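Local coordinates for exocyst complex component EXO70 (PDB 2B1E), which helps assemble the exocyst, the complex that tethers secretory vesicles to sites of exocytosis, and interacts with the small GTPase Rho3, at residues Q40-V45 against L123-D128; Q85-F90 against N133-I138; R461-N466 against R491-G496. One frame throughout, in Å; residues are numbered along the deposited sequence.

Interaction 1 of 3, residues Q40-V45 against L123-D128; sequences QYTQVV and LSWILD
Trp125 presents the N-H edge of its indole to the hydroxyl of Thr42, so that this contact between two helices is carried by a single polar meeting. NE1 of Trp125 donates to OG1 of Thr42 over 2.8 Å, and the bond is nearly straight at 164°. The hydroxyl oxygen lies only 4° out of the indole plane, so it meets the pyrrole rim of the ring in plane and not over a face. The torsions account for this pose: the Trp125 ring swings opposite its own backbone N (chi1 -172°) and reaches across the gap, while OG1 of Thr42 sits between backbone N and carbonyl carbon. From there the same oxygen also bonds to the carbonyl of Lys39, one turn back, so OG1 links its own helix to the indole.

The two helices, 38-56 and 117-132, belong to the N-terminal part of an all-helical rod, the elongated fold of Exo70. Their backbones stay well apart here, with CA of Thr42 8.5 Å from CA of Ile126, a gap that the long tryptophan spans. Beside the hydrogen bond, the methyl group adds a looser apolar touch: CG2 of Thr42 is 3.9 Å from CD1 of Trp125. Thr42 itself is buried and also packs on Tyr129, whereas Trp125 is largely exposed, although Leu38 and Lys39 touch its side chain.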
# COMPACT_ATOMS: atom_id res chain seq x y z
N GLN A 40 57.30 7.52 -2.37
CA GLN A 40 58.64 8.11 -2.23
C GLN A 40 58.53 9.56 -1.79
O GLN A 40 59.35 10.06 -1.01
CB GLN A 40 59.41 8.06 -3.56
CG GLN A 40 59.82 6.67 -4.03
CD GLN A 40 58.64 5.77 -4.33
OE1 GLN A 40 57.67 6.19 -4.97
NE2 GLN A 40 58.71 4.53 -3.85
N TYR A 41 57.52 10.24 -2.32
CA TYR A 41 57.26 11.64 -2.01
C TYR A 41 56.92 11.78 -0.52
O TYR A 41 57.54 12.58 0.18
CB TYR A 41 56.11 12.17 -2.88
CG TYR A 41 55.86 13.67 -2.79
CD1 TYR A 41 56.38 14.56 -3.73
CD2 TYR A 41 55.08 14.20 -1.76
CE1 TYR A 41 56.13 15.93 -3.66
CE2 TYR A 41 54.82 15.56 -1.67
CZ TYR A 41 55.35 16.42 -2.62
OH TYR A 41 55.10 17.77 -2.51
N THR A 42 55.96 11.01 -0.02
CA THR A 42 55.63 11.13 1.40
C THR A 42 56.81 10.71 2.27
O THR A 42 56.94 11.17 3.41
CB THR A 42 54.42 10.28 1.81
OG1 THR A 42 54.66 8.91 1.51
CG2 THR A 42 53.16 10.77 1.10
N GLN A 43 57.67 9.85 1.73
CA GLN A 43 58.83 9.40 2.48
C GLN A 43 59.81 10.56 2.66
O GLN A 43 60.43 10.71 3.72
CB GLN A 43 59.53 8.24 1.76
CG GLN A 43 60.57 7.57 2.63
CD GLN A 43 60.00 7.16 3.98
OE1 GLN A 43 58.99 6.44 4.06
NE2 GLN A 43 60.64 7.61 5.05
N VAL A 44 59.96 11.39 1.63
CA VAL A 44 60.85 12.54 1.75
C VAL A 44 60.27 13.55 2.75
O VAL A 44 61.00 14.13 3.55
CB VAL A 44 61.07 13.22 0.39
CG1 VAL A 44 61.79 14.55 0.60
CG2 VAL A 44 61.91 12.31 -0.50
N VAL A 45 58.96 13.75 2.71
CA VAL A 45 58.36 14.68 3.66
C VAL A 45 58.59 14.13 5.08
O VAL A 45 58.85 14.90 6.01
CB VAL A 45 56.85 14.85 3.39
CG1 VAL A 45 56.25 15.83 4.38
CG2 VAL A 45 56.65 15.39 1.95
N LEU A 123 44.60 7.15 -2.69
CA LEU A 123 43.71 7.80 -1.74
C LEU A 123 43.99 7.27 -0.33
O LEU A 123 44.15 8.05 0.61
CB LEU A 123 42.25 7.54 -2.13
CG LEU A 123 41.76 8.28 -3.39
CD1 LEU A 123 40.45 7.69 -3.87
CD2 LEU A 123 41.63 9.78 -3.09
N SER A 124 44.09 5.95 -0.21
CA SER A 124 44.36 5.33 1.09
C SER A 124 45.71 5.74 1.65
O SER A 124 45.84 5.96 2.86
CB SER A 124 44.30 3.80 0.98
OG SER A 124 42.98 3.37 0.72
N TRP A 125 46.72 5.83 0.78
CA TRP A 125 48.05 6.22 1.21
C TRP A 125 48.04 7.63 1.78
O TRP A 125 48.74 7.91 2.75
CB TRP A 125 49.04 6.14 0.05
CG TRP A 125 50.48 6.34 0.46
CD1 TRP A 125 51.19 7.51 0.46
CD2 TRP A 125 51.37 5.33 0.95
NE1 TRP A 125 52.47 7.29 0.92
CE2 TRP A 125 52.61 5.96 1.22
CE3 TRP A 125 51.25 3.95 1.18
CZ2 TRP A 125 53.72 5.26 1.73
CZ3 TRP A 125 52.36 3.25 1.68
CH2 TRP A 125 53.57 3.92 1.95
N ILE A 126 47.27 8.52 1.18
CA ILE A 126 47.21 9.90 1.63
C ILE A 126 46.42 10.02 2.93
O ILE A 126 46.79 10.78 3.82
CB ILE A 126 46.65 10.82 0.50
CG1 ILE A 126 47.66 10.87 -0.65
CG2 ILE A 126 46.41 12.25 1.04
CD1 ILE A 126 47.14 11.59 -1.90
N LEU A 127 45.34 9.25 3.05
CA LEU A 127 44.56 9.25 4.28
C LEU A 127 45.44 8.79 5.42
O LEU A 127 45.44 9.39 6.50
CB LEU A 127 43.37 8.29 4.17
CG LEU A 127 42.19 8.87 3.38
CD1 LEU A 127 41.28 7.74 2.97
CD2 LEU A 127 41.46 9.92 4.23
N ASP A 128 46.19 7.71 5.19
CA ASP A 128 47.09 7.19 6.20
C ASP A 128 48.18 8.20 6.53
O ASP A 128 48.55 8.37 7.70
CB ASP A 128 47.73 5.88 5.74
CG ASP A 128 46.80 4.69 5.90
OD1 ASP A 128 46.13 4.58 6.95
OD2 ASP A 128 46.74 3.85 4.98

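Interaction 2 of 3, residues Q85-F90 against N133-I138; sequences QLRVYF and NSEGSI
Arg87 and Glu135 meet through a salt bridge, the direct contact between residues 85-90 and 133-138. NH2 of Arg87 donates to OE1 of Glu135 over 2.8 Å with an N-H...O angle of 168°, close to straight. The acceptor uses its syn lone pair, on the side of the other carboxylate oxygen, and lies 5° out of the guanidinium plane. The two flat groups are turned only 13° from coplanar, although the side chains that carry them cross at about a right angle. This is not a paired, two-bond arrangement: OE2 of Glu135 stays 3.4 Å from the same NH2 of Arg87.

Two waters add bridges beside the direct bond. One molecule accepts from NE of Arg87 at 2.8 Å and donates to OE1 of Glu135. The second accepts from NH2 of Arg87 and donates to OE2 of Glu135 across 3.2 Å. Both waters lie at the edge of the guanidinium, near its plane, and each connects the cation to a different carboxylate oxygen.

Apolar contacts surround the pair: both side chains touch Phe130 of helix 117-132, and Arg87 also touches Ile142 of helix 136-155. Arg87 reaches the carboxylate with its chain extended from CG to NE. Glu135 stands at the N-cap position, just before helix 136-155.

OE1 of Glu135 thus receives one N-H and one water hydrogen, and NH2 of Arg87 serves both OE1 and a water. Such a hydrated pair at the protein surface probably keeps both groups charged and limits rotation of the guanidinium about its last bonds.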
# COMPACT_ATOMS: atom_id res chain seq x y z
N GLN A 85 50.30 20.12 -1.32
CA GLN A 85 50.30 19.47 -2.62
C GLN A 85 49.64 18.09 -2.53
O GLN A 85 48.96 17.65 -3.48
CB GLN A 85 51.74 19.33 -3.13
CG GLN A 85 51.89 18.54 -4.42
CD GLN A 85 51.03 19.07 -5.55
OE1 GLN A 85 51.02 20.28 -5.83
NE2 GLN A 85 50.31 18.17 -6.21
N LEU A 86 49.83 17.42 -1.40
CA LEU A 86 49.22 16.12 -1.17
C LEU A 86 47.71 16.26 -1.14
O LEU A 86 46.99 15.38 -1.62
CB LEU A 86 49.73 15.53 0.15
CG LEU A 86 51.15 14.97 0.04
CD1 LEU A 86 51.67 14.62 1.43
CD2 LEU A 86 51.14 13.74 -0.86
N ARG A 87 47.22 17.36 -0.58
CA ARG A 87 45.79 17.60 -0.52
C ARG A 87 45.23 17.89 -1.90
O ARG A 87 44.18 17.38 -2.26
CB ARG A 87 45.47 18.76 0.41
CG ARG A 87 45.76 18.47 1.87
CD ARG A 87 45.30 19.61 2.78
NE ARG A 87 45.99 19.51 4.05
CZ ARG A 87 47.10 20.18 4.36
NH1 ARG A 87 47.63 21.02 3.48
NH2 ARG A 87 47.69 19.98 5.53
N VAL A 88 45.93 18.72 -2.67
CA VAL A 88 45.50 19.05 -4.03
C VAL A 88 45.39 17.75 -4.85
O VAL A 88 44.41 17.51 -5.57
CB VAL A 88 46.54 19.98 -4.74
CG1 VAL A 88 46.18 20.13 -6.22
CG2 VAL A 88 46.55 21.34 -4.07
N TYR A 89 46.41 16.92 -4.72
CA TYR A 89 46.48 15.65 -5.43
C TYR A 89 45.33 14.72 -5.01
O TYR A 89 44.74 14.03 -5.84
CB TYR A 89 47.82 14.98 -5.14
CG TYR A 89 48.20 13.87 -6.10
CD1 TYR A 89 48.77 14.17 -7.33
CD2 TYR A 89 48.01 12.53 -5.76
CE1 TYR A 89 49.16 13.15 -8.20
CE2 TYR A 89 48.40 11.52 -6.61
CZ TYR A 89 48.98 11.83 -7.83
OH TYR A 89 49.39 10.83 -8.66
N PHE A 90 45.06 14.70 -3.71
CA PHE A 90 44.00 13.89 -3.12
C PHE A 90 42.64 14.30 -3.71
O PHE A 90 41.86 13.47 -4.19
CB PHE A 90 44.00 14.10 -1.60
CG PHE A 90 43.04 13.21 -0.83
CD1 PHE A 90 43.31 11.85 -0.64
CD2 PHE A 90 41.90 13.75 -0.23
CE1 PHE A 90 42.46 11.05 0.15
CE2 PHE A 90 41.05 12.97 0.56
CZ PHE A 90 41.33 11.61 0.74
N ASN A 133 49.87 12.02 10.73
CA ASN A 133 50.41 13.32 11.12
C ASN A 133 49.42 14.25 11.80
O ASN A 133 49.40 15.46 11.53
CB ASN A 133 51.00 14.03 9.90
CG ASN A 133 52.39 13.53 9.57
OD1 ASN A 133 53.33 13.72 10.34
ND2 ASN A 133 52.52 12.88 8.41
N SER A 134 48.60 13.70 12.68
CA SER A 134 47.63 14.50 13.43
C SER A 134 46.71 15.35 12.57
O SER A 134 46.33 16.45 12.98
CB SER A 134 48.36 15.40 14.42
OG SER A 134 49.15 14.62 15.31
N GLU A 135 46.36 14.87 11.39
CA GLU A 135 45.45 15.62 10.54
C GLU A 135 44.34 14.70 10.06
O GLU A 135 43.76 14.91 9.00
CB GLU A 135 46.20 16.24 9.36
CG GLU A 135 46.94 17.51 9.74
CD GLU A 135 47.43 18.29 8.54
OE1 GLU A 135 46.66 18.44 7.57
OE2 GLU A 135 48.59 18.76 8.58
N GLY A 136 44.06 13.69 10.87
CA GLY A 136 43.01 12.75 10.52
C GLY A 136 41.66 13.39 10.23
O GLY A 136 41.06 13.12 9.19
N SER A 137 41.18 14.25 11.13
CA SER A 137 39.87 14.89 10.93
C SER A 137 39.87 15.79 9.71
O SER A 137 38.89 15.85 8.98
CB SER A 137 39.45 15.69 12.18
OG SER A 137 40.27 16.84 12.36
N ILE A 138 40.98 16.48 9.49
CA ILE A 138 41.13 17.40 8.37
C ILE A 138 40.99 16.70 7.01
O ILE A 138 40.22 17.13 6.15
CB ILE A 138 42.50 18.13 8.45
CG1 ILE A 138 42.64 18.81 9.81
CG2 ILE A 138 42.61 19.15 7.34
CD1 ILE A 138 44.04 19.28 10.13
O HOH W 1 45.06 17.26 5.50
O HOH W 2 50.02 20.93 6.65

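Interaction 3 of 3, residues R461-N466 against R491-G496; sequences RDLTAN and RKFNEG
Leu463 of helix 440-473 pushes its branched end against Gly496 and Phe493 of helix 483-504. The tight part is at the glycine: CD1 of Leu463 lies 3.7 Å from the backbone C of Gly496 and 3.8 Å from its CA. A CB modelled onto Gly496 would fall only 2.7 Å from CD1 of Leu463, a clash, so the absence of a side chain makes the place for the methyl. It also allows close backbones, with CA of Leu463 6.4 Å from CA of Gly496. The leucine arrives there by a chi1 of 177°, which carries CG opposite the backbone N.

This is apolar helix-to-helix packing near one end of the helical rod, within the C-terminal family region of Exo70. Toward Phe493 the fit is easier: CG and CD2 of Leu463 each stand 4.0 Å from CE1 of Phe493, the two side chains crossing at about a right angle. The ring of Phe493 meets that of Tyr530 as well, their planes some 20° apart. An alanine in place of Leu463 removes both branch methyls, which would probably open a gap against Gly496 and leave CE1 of Phe493 without its leucine partner.

The solvent side is polar, with Asp462 and Asn466 on one helix and Lys492 and Glu495 on the other exposed.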
# COMPACT_ATOMS: atom_id res chain seq x y z
N ARG A 461 -43.54 -16.30 1.36
CA ARG A 461 -43.61 -17.10 2.58
C ARG A 461 -44.85 -16.69 3.37
O ARG A 461 -45.54 -17.54 3.96
CB ARG A 461 -42.35 -16.93 3.44
CG ARG A 461 -41.08 -17.50 2.82
CD ARG A 461 -39.91 -17.52 3.82
NE ARG A 461 -39.27 -16.21 3.98
CZ ARG A 461 -38.14 -15.85 3.39
NH1 ARG A 461 -37.51 -16.69 2.57
NH2 ARG A 461 -37.63 -14.65 3.60
N ASP A 462 -45.15 -15.39 3.39
CA ASP A 462 -46.34 -14.89 4.10
C ASP A 462 -47.61 -15.50 3.50
O ASP A 462 -48.52 -15.92 4.20
CB ASP A 462 -46.42 -13.37 4.02
CG ASP A 462 -45.28 -12.68 4.76
OD1 ASP A 462 -44.48 -13.38 5.42
OD2 ASP A 462 -45.19 -11.44 4.70
N LEU A 463 -47.65 -15.53 2.17
CA LEU A 463 -48.79 -16.10 1.45
C LEU A 463 -49.05 -17.55 1.86
O LEU A 463 -50.19 -17.92 2.20
CB LEU A 463 -48.53 -16.05 -0.06
CG LEU A 463 -49.59 -16.66 -0.97
CD1 LEU A 463 -50.88 -15.88 -0.83
CD2 LEU A 463 -49.13 -16.61 -2.41
N THR A 464 -48.01 -18.37 1.80
CA THR A 464 -48.16 -19.78 2.16
C THR A 464 -48.43 -19.97 3.65
O THR A 464 -49.13 -20.91 4.03
CB THR A 464 -46.93 -20.61 1.72
OG1 THR A 464 -45.74 -20.06 2.30
CG2 THR A 464 -46.79 -20.58 0.19
N ALA A 465 -47.87 -19.10 4.48
CA ALA A 465 -48.09 -19.20 5.92
C ALA A 465 -49.57 -18.90 6.21
O ALA A 465 -50.21 -19.59 7.01
CB ALA A 465 -47.20 -18.21 6.69
N ASN A 466 -50.11 -17.89 5.53
CA ASN A 466 -51.51 -17.53 5.73
C ASN A 466 -52.42 -18.69 5.35
O ASN A 466 -53.38 -18.99 6.06
CB ASN A 466 -51.89 -16.30 4.90
CG ASN A 466 -51.22 -15.03 5.39
OD1 ASN A 466 -50.88 -14.91 6.58
ND2 ASN A 466 -51.03 -14.08 4.49
N ARG A 491 -60.59 -18.39 -2.18
CA ARG A 491 -60.72 -17.01 -2.62
C ARG A 491 -59.58 -16.16 -2.06
O ARG A 491 -58.84 -15.53 -2.82
CB ARG A 491 -62.09 -16.47 -2.17
CG ARG A 491 -62.41 -15.05 -2.59
CD ARG A 491 -63.84 -14.70 -2.14
NE ARG A 491 -64.83 -15.59 -2.77
CZ ARG A 491 -65.66 -16.39 -2.11
NH1 ARG A 491 -65.65 -16.44 -0.79
NH2 ARG A 491 -66.49 -17.17 -2.79
N LYS A 492 -59.43 -16.14 -0.74
CA LYS A 492 -58.36 -15.35 -0.14
C LYS A 492 -57.00 -15.74 -0.71
O LYS A 492 -56.16 -14.88 -0.96
CB LYS A 492 -58.37 -15.52 1.38
CG LYS A 492 -59.61 -14.92 2.07
CD LYS A 492 -59.64 -15.27 3.56
CE LYS A 492 -60.97 -14.87 4.21
NZ LYS A 492 -61.05 -15.29 5.64
N PHE A 493 -56.76 -17.03 -0.90
CA PHE A 493 -55.48 -17.43 -1.46
C PHE A 493 -55.34 -16.86 -2.88
O PHE A 493 -54.30 -16.30 -3.23
CB PHE A 493 -55.36 -18.95 -1.53
CG PHE A 493 -54.12 -19.42 -2.25
CD1 PHE A 493 -52.87 -19.33 -1.65
CD2 PHE A 493 -54.20 -19.87 -3.57
CE1 PHE A 493 -51.72 -19.69 -2.35
CE2 PHE A 493 -53.06 -20.23 -4.28
CZ PHE A 493 -51.82 -20.14 -3.67
N ASN A 494 -56.38 -16.99 -3.69
CA ASN A 494 -56.34 -16.48 -5.06
C ASN A 494 -55.98 -15.00 -5.10
O ASN A 494 -55.18 -14.57 -5.93
CB ASN A 494 -57.69 -16.69 -5.77
CG ASN A 494 -58.01 -18.16 -5.98
OD1 ASN A 494 -57.11 -18.99 -6.10
ND2 ASN A 494 -59.29 -18.47 -6.06
N GLU A 495 -56.57 -14.21 -4.20
CA GLU A 495 -56.29 -12.78 -4.15
C GLU A 495 -54.84 -12.52 -3.75
O GLU A 495 -54.18 -11.64 -4.30
CB GLU A 495 -57.24 -12.07 -3.18
CG GLU A 495 -58.67 -11.94 -3.70
CD GLU A 495 -59.62 -11.36 -2.65
OE1 GLU A 495 -59.34 -10.26 -2.12
OE2 GLU A 495 -60.66 -12.00 -2.36
N GLY A 496 -54.34 -13.29 -2.79
CA GLY A 496 -52.97 -13.11 -2.35
C GLY A 496 -51.99 -13.55 -3.42
O GLY A 496 -50.98 -12.89 -3.66

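Overall arrangement
Interactions 1 and 2 are neighbours near the N-terminal end of the rod, their centres 9 Å apart. Their segments alternate along the chain, in the order 40-45, 85-90, 123-128, 133-138, so helices 38-56, 66-94, 117-132 and 136-155 are interlaced in one bundle. Phe90 joins them directly: its CD1 lies 3.5 Å from CG2 of Ile126. Interaction 3 comes later in the chain, between helices 440-473 and 483-504, its centre about 107 Å and 103 Å from those of interactions 1 and 2, on the opposite side of the chain's centre. The three therefore join helices at both ends of a long, strand-free rod that is part of the exocyst.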